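Local coordinates for protein putative peptidase M23 (PDB 2HSI) that binds a zinc ion through histidine and aspartate ligands and is probably a metalloendopeptidase of the M23 family, at residues V201-G205 / I232-L236; Q137-Y141 / N210-F215. Residue numbers count along the deposited sequence, not the author numbering.

How the interactions relate
Interactions 1 and 2 illustrate how a curved antiparallel sheet is covered differently on its two faces. Strands 199-207 and 213-219 are neighbours in the sheet, joined by backbone pairs such as L203 O to F215 N at 2.9 Å and G205 O to T213 N at 2.9 Å, and each contact uses one of them. Interaction 1 lies nearer the surface, where a loop covers strand 199-207, largely aliphatic side chains against backbone, without hydrogen bonds. Interaction 2 is the more buried: helix 127-141 lies against strand 213-219, combining aromatic packing with a side-chain amide hydrogen bond, N210 to Q137, on the side nearer the zinc. L203 and I202 connect them, both reaching A140.

Interaction 1 (V201-G205 / I232-L236); sequences VILIG and IDVKL
I204 projects from its strand so that its CD1 packs against the backbone of 234-236, 3.4 Å from V234 O, 3.7 Å from K235 C and 3.6 Å from L236 N. Strand 201-205 carries a classic beta bulge: I202, near-helical (phi/psi -107/-7) at position 1, and L203 both pair with F215 through the backbone, which puts two successive side chains on the helix side while V201 and I204 face the loop. Segment 232-236 leaves a short strand at I232 and continues as irregular loop. The end-to-end directions differ by 114°, and the closest CA pair, V201 with L236, is 5.3 Å apart. V201 (chi1 t) sets its CG2 3.7 Å from V234 CG2 and its CB 3.4 Å from K235 O, while I204 (m, t) brings CG2 to 3.9 Å from I232 CD1. L236 starts off pointing away, yet its t, p rotamer folds CD1 back over the bulge, 3.5 Å from I202 C and 3.7 Å from L203 N. No hydrogen bond links the segments; this is van der Waals packing within the M23 fold, largely aliphatic side chains against backbone, away from the zinc site. The loop is tied down beyond, where V201 makes backbone hydrogen bonds with G237 and Q238. On its other edge strand 199-207 pairs with 213-219, V234 touches L246 of strand 245-248, and L203 packs on helix 127-141.

Interaction 2 (Q137-Y141 / N210-F215); sequences QTAAY and NGKTVF
A buried helix-on-strand contact, aromatic at one end and polar at the other, joins the last turn of helix 127-141 to strand 213-219. The axes of 137-141 and 213-215 run nearly parallel in the same N-to-C sense (crossing +23°, closest approach 10.4 Å); A140 and F215 have the closest CA atoms, 7.4 Å apart. F215 (chi1 m) points toward the helix, its ring face receiving A140 CB in a CH-pi contact 4.0 Å from the centroid. Its edge meets the face of Y141 (chi1 m) in a T-shaped pair, centroids 4.8 Å apart, planes at 59°; Q137 CG lies 3.6 Å from F215 CZ. The helix thus packs on the antiparallel sheet that, in this M23 domain, supplies zinc ligand H261. N210, its side chain about 6 Å from that of H261, donates from ND2 to Q137 OE1 (2.7 Å). A water accepts from N210 N (3.2 Å) and, weakly, Q137 NE2 (3.4 Å). G211 turns the chain at a glycine-favouring phi of 63°; T213 OG1 bonds back to G211 O at 2.8 Å.

Interaction 1 (V201-G205 / I232-L236)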
loop_
_atom_site.group_PDB
_atom_site.type_symbol
_atom_site.label_atom_id
_atom_site.label_comp_id
_atom_site.label_asym_id
_atom_site.label_seq_id
_atom_site.Cartn_x
_atom_site.Cartn_y
_atom_site.Cartn_z
ATOM N N VAL A 201 -7.121 7.825 -8.251
ATOM C CA VAL A 201 -7.944 6.610 -8.335
ATOM C C VAL A 201 -7.558 5.858 -9.612
ATOM O O VAL A 201 -7.791 6.342 -10.714
ATOM C CB VAL A 201 -9.458 6.937 -8.308
ATOM C CG1 VAL A 201 -10.289 5.652 -8.325
ATOM C CG2 VAL A 201 -9.804 7.781 -7.071
ATOM N N ILE A 202 -6.915 4.704 -9.451
ATOM C CA ILE A 202 -6.418 3.937 -10.594
ATOM C C ILE A 202 -7.243 2.677 -10.880
ATOM O O ILE A 202 -7.027 2.004 -11.900
ATOM C CB ILE A 202 -4.917 3.570 -10.446
ATOM C CG1 ILE A 202 -4.663 2.778 -9.156
ATOM C CG2 ILE A 202 -4.068 4.844 -10.532
ATOM C CD1 ILE A 202 -3.345 1.972 -9.130
ATOM N N LEU A 203 -8.188 2.372 -9.993
ATOM C CA LEU A 203 -9.087 1.217 -10.206
ATOM C C LEU A 203 -10.370 1.298 -9.382
ATOM O O LEU A 203 -10.346 1.625 -8.202
ATOM C CB LEU A 203 -8.362 -0.122 -9.941
ATOM C CG LEU A 203 -9.095 -1.434 -10.288
ATOM C CD1 LEU A 203 -9.584 -1.444 -11.721
ATOM C CD2 LEU A 203 -8.237 -2.654 -10.030
ATOM N N ILE A 204 -11.491 1.030 -10.046
ATOM C CA ILE A 204 -12.798 0.934 -9.414
ATOM C C ILE A 204 -13.419 -0.344 -9.965
ATOM O O ILE A 204 -13.416 -0.573 -11.168
ATOM C CB ILE A 204 -13.689 2.163 -9.725
ATOM C CG1 ILE A 204 -13.189 3.391 -8.963
ATOM C CG2 ILE A 204 -15.167 1.908 -9.351
ATOM C CD1 ILE A 204 -13.886 4.698 -9.375
ATOM N N GLY A 205 -13.892 -1.200 -9.080
ATOM C CA GLY A 205 -14.557 -2.411 -9.522
ATOM C C GLY A 205 -15.706 -2.782 -8.617
ATOM O O GLY A 205 -15.858 -2.241 -7.526
ATOM N N ILE A 232 -19.175 4.286 -3.725
ATOM C CA ILE A 232 -17.915 4.886 -4.181
ATOM C C ILE A 232 -18.225 6.286 -4.732
ATOM O O ILE A 232 -19.034 6.426 -5.648
ATOM C CB ILE A 232 -17.202 4.001 -5.258
ATOM C CG1 ILE A 232 -16.745 2.664 -4.648
ATOM C CG2 ILE A 232 -16.010 4.741 -5.885
ATOM C CD1 ILE A 232 -16.294 1.629 -5.660
ATOM N N ASP A 233 -17.577 7.308 -4.159
ATOM C CA ASP A 233 -17.881 8.723 -4.431
ATOM C C ASP A 233 -16.919 9.373 -5.416
ATOM O O ASP A 233 -17.096 10.538 -5.794
ATOM C CB ASP A 233 -17.867 9.532 -3.122
ATOM C CG ASP A 233 -18.987 9.133 -2.180
ATOM O OD1 ASP A 233 -19.978 8.576 -2.672
ATOM O OD2 ASP A 233 -18.882 9.373 -0.962
ATOM N N VAL A 234 -15.901 8.619 -5.815
ATOM C CA VAL A 234 -14.867 9.092 -6.731
ATOM C C VAL A 234 -14.964 8.436 -8.114
ATOM O O VAL A 234 -15.643 7.420 -8.287
ATOM C CB VAL A 234 -13.445 8.867 -6.142
ATOM C CG1 VAL A 234 -13.200 9.817 -4.970
ATOM C CG2 VAL A 234 -13.264 7.401 -5.702
ATOM N N LYS A 235 -14.273 9.024 -9.088
ATOM C CA LYS A 235 -14.250 8.515 -10.461
ATOM C C LYS A 235 -12.863 7.989 -10.817
ATOM O O LYS A 235 -11.864 8.416 -10.235
ATOM C CB LYS A 235 -14.643 9.614 -11.453
ATOM C CG LYS A 235 -16.036 10.191 -11.229
ATOM C CD LYS A 235 -16.432 11.145 -12.346
ATOM C CE LYS A 235 -17.832 11.694 -12.127
ATOM N NZ LYS A 235 -17.957 12.444 -10.847
ATOM N N LEU A 236 -12.806 7.076 -11.783
ATOM C CA LEU A 236 -11.528 6.569 -12.296
ATOM C C LEU A 236 -10.657 7.709 -12.836
ATOM O O LEU A 236 -11.111 8.503 -13.650
ATOM C CB LEU A 236 -11.762 5.525 -13.391
ATOM C CG LEU A 236 -10.519 4.844 -13.975
ATOM C CD1 LEU A 236 -9.786 4.017 -12.894
ATOM C CD2 LEU A 236 -10.904 3.971 -15.179
#

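Interaction 2 (Q137-Y141 / N210-F215)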
loop_
_atom_site.group_PDB
_atom_site.type_symbol
_atom_site.label_atom_id
_atom_site.label_comp_id
_atom_site.label_asym_id
_atom_site.label_seq_id
_atom_site.Cartn_x
_atom_site.Cartn_y
_atom_site.Cartn_z
ATOM N N GLN A 137 -6.945 -6.373 -10.516
ATOM C CA GLN A 137 -6.415 -5.990 -9.215
ATOM C C GLN A 137 -4.904 -6.216 -9.114
ATOM O O GLN A 137 -4.185 -5.395 -8.536
ATOM C CB GLN A 137 -7.162 -6.713 -8.103
ATOM C CG GLN A 137 -8.556 -6.152 -7.885
ATOM C CD GLN A 137 -9.381 -6.969 -6.919
ATOM O OE1 GLN A 137 -9.523 -6.604 -5.758
ATOM N NE2 GLN A 137 -9.941 -8.080 -7.398
ATOM N N THR A 138 -4.435 -7.321 -9.696
ATOM C CA THR A 138 -3.001 -7.635 -9.760
ATOM C C THR A 138 -2.229 -6.546 -10.537
ATOM O O THR A 138 -1.197 -6.034 -10.060
ATOM C CB THR A 138 -2.777 -9.055 -10.360
ATOM O OG1 THR A 138 -3.391 -10.032 -9.504
ATOM C CG2 THR A 138 -1.296 -9.373 -10.495
ATOM N N ALA A 139 -2.762 -6.165 -11.698
ATOM C CA ALA A 139 -2.195 -5.080 -12.503
ATOM C C ALA A 139 -2.155 -3.747 -11.756
ATOM O O ALA A 139 -1.162 -3.026 -11.843
ATOM C CB ALA A 139 -2.945 -4.932 -13.812
ATOM N N ALA A 140 -3.221 -3.435 -11.012
ATOM C CA ALA A 140 -3.291 -2.166 -10.268
ATOM C C ALA A 140 -2.202 -2.034 -9.194
ATOM O O ALA A 140 -1.555 -0.991 -9.077
ATOM C CB ALA A 140 -4.652 -1.981 -9.652
ATOM N N TYR A 141 -1.987 -3.093 -8.421
ATOM C CA TYR A 141 -0.906 -3.088 -7.427
ATOM C C TYR A 141 0.498 -2.931 -8.029
ATOM O O TYR A 141 1.412 -2.448 -7.353
ATOM C CB TYR A 141 -0.957 -4.350 -6.585
ATOM C CG TYR A 141 -2.069 -4.411 -5.563
ATOM C CD1 TYR A 141 -2.278 -3.379 -4.632
ATOM C CD2 TYR A 141 -2.881 -5.537 -5.491
ATOM C CE1 TYR A 141 -3.290 -3.476 -3.666
ATOM C CE2 TYR A 141 -3.874 -5.643 -4.547
ATOM C CZ TYR A 141 -4.083 -4.620 -3.639
ATOM O OH TYR A 141 -5.097 -4.772 -2.725
ATOM N N ASN A 210 -14.490 -9.209 -3.434
ATOM C CA ASN A 210 -14.176 -7.951 -2.756
ATOM C C ASN A 210 -15.279 -6.895 -2.778
ATOM O O ASN A 210 -15.170 -5.898 -2.078
ATOM C CB ASN A 210 -12.871 -7.357 -3.318
ATOM C CG ASN A 210 -11.634 -8.133 -2.878
ATOM O OD1 ASN A 210 -11.678 -8.887 -1.903
ATOM N ND2 ASN A 210 -10.521 -7.939 -3.590
ATOM N N GLY A 211 -16.326 -7.108 -3.577
ATOM C CA GLY A 211 -17.396 -6.111 -3.717
ATOM C C GLY A 211 -16.914 -4.800 -4.306
ATOM O O GLY A 211 -15.983 -4.787 -5.131
ATOM N N LYS A 212 -17.540 -3.697 -3.893
ATOM C CA LYS A 212 -17.151 -2.383 -4.412
ATOM C C LYS A 212 -15.756 -2.040 -3.902
ATOM O O LYS A 212 -15.516 -1.965 -2.697
ATOM C CB LYS A 212 -18.160 -1.283 -4.064
ATOM C CG LYS A 212 -19.568 -1.526 -4.622
ATOM C CD LYS A 212 -20.422 -0.277 -4.517
ATOM C CE LYS A 212 -21.901 -0.632 -4.588
ATOM N NZ LYS A 212 -22.248 -1.470 -5.766
ATOM N N THR A 213 -14.841 -1.877 -4.848
ATOM C CA THR A 213 -13.418 -1.814 -4.545
ATOM C C THR A 213 -12.854 -0.586 -5.201
ATOM O O THR A 213 -13.203 -0.296 -6.337
ATOM C CB THR A 213 -12.686 -3.080 -5.063
ATOM O OG1 THR A 213 -13.282 -4.241 -4.478
ATOM C CG2 THR A 213 -11.181 -3.062 -4.712
ATOM N N VAL A 214 -12.008 0.142 -4.470
ATOM C CA VAL A 214 -11.324 1.311 -5.005
ATOM C C VAL A 214 -9.821 1.272 -4.674
ATOM O O VAL A 214 -9.445 0.972 -3.551
ATOM C CB VAL A 214 -12.007 2.651 -4.548
ATOM C CG1 VAL A 214 -12.097 2.777 -3.012
ATOM C CG2 VAL A 214 -11.316 3.865 -5.174
ATOM N N PHE A 215 -8.985 1.527 -5.676
ATOM C CA PHE A 215 -7.534 1.619 -5.502
ATOM C C PHE A 215 -7.090 3.071 -5.682
ATOM O O PHE A 215 -7.431 3.703 -6.684
ATOM C CB PHE A 215 -6.794 0.812 -6.570
ATOM C CG PHE A 215 -6.825 -0.686 -6.379
ATOM C CD1 PHE A 215 -5.641 -1.384 -6.209
ATOM C CD2 PHE A 215 -8.009 -1.406 -6.465
ATOM C CE1 PHE A 215 -5.638 -2.768 -6.094
ATOM C CE2 PHE A 215 -8.011 -2.788 -6.330
ATOM C CZ PHE A 215 -6.828 -3.464 -6.141
HETATM O O HOH W 1 -12.364 -9.803 -5.761
#